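Local coordinates for protein hydrogenase (NiFe) small subunit HydA (Allochromatium vinosum, PDB 3MYR) that forms the electron-transferring, iron-sulfur small subunit of a heterodimeric [NiFe] hydrogenase, which probably oxidises hydrogen with reduction of an acceptor, at residues V6-F11 / L69-G74. Numbering follows the deposited sequence.
Sequences VIWLSF and LVIVDG
L69 opens the pairing of two parallel neighbouring strands, central in the sheet of the flavodoxin-like N-terminal domain and joined by a connection that includes helix 50-63: its O accepts the N-H of I7 at 2.9 Å, while its CB and CD1 lie alongside V6 CG2. V70, on the other face of the sheet, sets CG1 3.7 Å from L9 CD1, on the side where helix 50-63 packs against I7 and L9. I71 is gripped twice through its backbone, N to I7 O and O to the N of L9, the latter bond 2.7 Å long and nearly straight. With CG2 anti to its backbone N, I71 lays that methyl over one face of the W8 indole, 3.7 Å from the centroid of the six-membered ring in a CH-pi contact; its CD1 reaches V6 CG1 and W8 CZ3. H42 also stacks on W8, and an alanine in place of W8 would probably leave I71 CG2 and the H42 ring without their aromatic partner and open a gap on the side of the sheet that carries I71 and D73. V72 returns to the L9 side and brings CG1 to 3.5 Å from F11 CD2; F11 also rests on helix 93-101. D73 forms the last bridge, with S10: its N donates to L9 O and its O receives F11 N at 2.8 Å. Its CB, on the W8 side of the sheet, lies 3.6 Å from W8 NE1. The carboxylate, nearly perpendicular to the indole, neighbours the [4Fe-4S] cluster ligated by C14, C17, C113 and C147; G74, opposite F11, lies near C113. Five backbone bonds and apolar packing on both faces join the strands and would help hold D73 at the cluster.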
loop_
_atom_site.group_PDB
_atom_site.type_symbol
_atom_site.label_atom_id
_atom_site.label_comp_id
_atom_site.label_asym_id
_atom_site.label_seq_id
_atom_site.Cartn_x
_atom_site.Cartn_y
_atom_site.Cartn_z
ATOM N N VAL A 6 -12.939 18.921 -7.160
ATOM C CA VAL A 6 -12.870 17.921 -6.093
ATOM C C VAL A 6 -11.514 17.973 -5.375
ATOM O O VAL A 6 -10.454 17.989 -6.018
ATOM C CB VAL A 6 -13.129 16.527 -6.634
ATOM C CG1 VAL A 6 -12.914 15.500 -5.487
ATOM C CG2 VAL A 6 -14.585 16.441 -7.232
ATOM N N ILE A 7 -11.536 18.142 -4.059
ATOM C CA ILE A 7 -10.336 18.165 -3.280
ATOM C C ILE A 7 -10.336 16.922 -2.374
ATOM O O ILE A 7 -11.306 16.704 -1.616
ATOM C CB ILE A 7 -10.268 19.390 -2.391
ATOM C CG1 ILE A 7 -10.060 20.642 -3.302
ATOM C CG2 ILE A 7 -8.965 19.294 -1.469
ATOM C CD1 ILE A 7 -10.165 21.977 -2.511
ATOM N N TRP A 8 -9.279 16.104 -2.492
ATOM C CA TRP A 8 -9.165 14.846 -1.774
ATOM C C TRP A 8 -8.184 15.062 -0.618
ATOM O O TRP A 8 -6.985 15.336 -0.861
ATOM C CB TRP A 8 -8.686 13.727 -2.713
ATOM C CG TRP A 8 -8.791 12.384 -2.039
ATOM C CD1 TRP A 8 -8.010 11.920 -0.988
ATOM C CD2 TRP A 8 -9.704 11.321 -2.349
ATOM N NE1 TRP A 8 -8.340 10.615 -0.694
ATOM C CE2 TRP A 8 -9.392 10.237 -1.492
ATOM C CE3 TRP A 8 -10.714 11.142 -3.334
ATOM C CZ2 TRP A 8 -10.052 9.001 -1.579
ATOM C CZ3 TRP A 8 -11.413 9.962 -3.344
ATOM C CH2 TRP A 8 -11.052 8.888 -2.486
ATOM N N LEU A 9 -8.670 14.998 0.629
ATOM C CA LEU A 9 -7.763 15.162 1.798
ATOM C C LEU A 9 -7.457 13.808 2.354
ATOM O O LEU A 9 -8.395 13.001 2.623
ATOM C CB LEU A 9 -8.437 16.009 2.894
ATOM C CG LEU A 9 -8.902 17.425 2.460
ATOM C CD1 LEU A 9 -9.655 18.149 3.590
ATOM C CD2 LEU A 9 -7.630 18.142 2.040
ATOM N N SER A 10 -6.178 13.523 2.574
ATOM C CA SER A 10 -5.760 12.211 3.126
ATOM C C SER A 10 -5.178 12.434 4.515
ATOM O O SER A 10 -4.178 13.144 4.643
ATOM C CB SER A 10 -4.664 11.608 2.202
ATOM O OG SER A 10 -5.230 11.412 0.933
ATOM N N PHE A 11 -5.773 11.875 5.559
ATOM C CA PHE A 11 -5.292 12.235 6.918
ATOM C C PHE A 11 -4.698 10.984 7.617
ATOM O O PHE A 11 -3.701 10.410 7.103
ATOM C CB PHE A 11 -6.482 12.878 7.675
ATOM C CG PHE A 11 -6.865 14.274 7.144
ATOM C CD1 PHE A 11 -5.878 15.207 6.823
ATOM C CD2 PHE A 11 -8.195 14.669 7.050
ATOM C CE1 PHE A 11 -6.198 16.538 6.474
ATOM C CE2 PHE A 11 -8.538 15.982 6.653
ATOM C CZ PHE A 11 -7.539 16.920 6.360
ATOM N N LEU A 69 -16.329 19.937 -4.018
ATOM C CA LEU A 69 -16.566 18.804 -3.165
ATOM C C LEU A 69 -15.263 18.433 -2.428
ATOM O O LEU A 69 -14.186 18.422 -3.037
ATOM C CB LEU A 69 -16.893 17.668 -4.119
ATOM C CG LEU A 69 -17.791 16.504 -3.780
ATOM C CD1 LEU A 69 -17.138 15.247 -4.288
ATOM C CD2 LEU A 69 -18.344 16.344 -2.336
ATOM N N VAL A 70 -15.343 18.122 -1.135
ATOM C CA VAL A 70 -14.175 17.654 -0.428
ATOM C C VAL A 70 -14.436 16.147 -0.173
ATOM O O VAL A 70 -15.533 15.767 0.253
ATOM C CB VAL A 70 -13.969 18.426 0.913
ATOM C CG1 VAL A 70 -12.796 17.875 1.717
ATOM C CG2 VAL A 70 -13.707 19.884 0.596
ATOM N N ILE A 71 -13.478 15.291 -0.518
ATOM C CA ILE A 71 -13.526 13.887 -0.056
ATOM C C ILE A 71 -12.424 13.715 0.994
ATOM O O ILE A 71 -11.295 14.277 0.825
ATOM C CB ILE A 71 -13.312 12.953 -1.236
ATOM C CG1 ILE A 71 -14.443 13.246 -2.278
ATOM C CG2 ILE A 71 -13.325 11.496 -0.754
ATOM C CD1 ILE A 71 -14.378 12.409 -3.538
ATOM N N VAL A 72 -12.767 13.106 2.143
ATOM C CA VAL A 72 -11.744 12.936 3.209
ATOM C C VAL A 72 -11.589 11.435 3.422
ATOM O O VAL A 72 -12.584 10.703 3.594
ATOM C CB VAL A 72 -12.185 13.485 4.563
ATOM C CG1 VAL A 72 -11.111 13.226 5.630
ATOM C CG2 VAL A 72 -12.536 14.928 4.483
ATOM N N ASP A 73 -10.338 11.015 3.477
ATOM C CA ASP A 73 -9.904 9.655 3.698
ATOM C C ASP A 73 -9.153 9.701 5.064
ATOM O O ASP A 73 -8.214 10.489 5.205
ATOM C CB ASP A 73 -8.866 9.319 2.581
ATOM C CG ASP A 73 -8.620 7.888 2.509
ATOM O OD1 ASP A 73 -9.238 7.231 3.369
ATOM O OD2 ASP A 73 -7.812 7.390 1.704
ATOM N N GLY A 74 -9.460 8.797 6.023
ATOM C CA GLY A 74 -8.704 8.748 7.314
ATOM C C GLY A 74 -9.371 9.550 8.415
ATOM O O GLY A 74 -10.090 10.508 8.153
#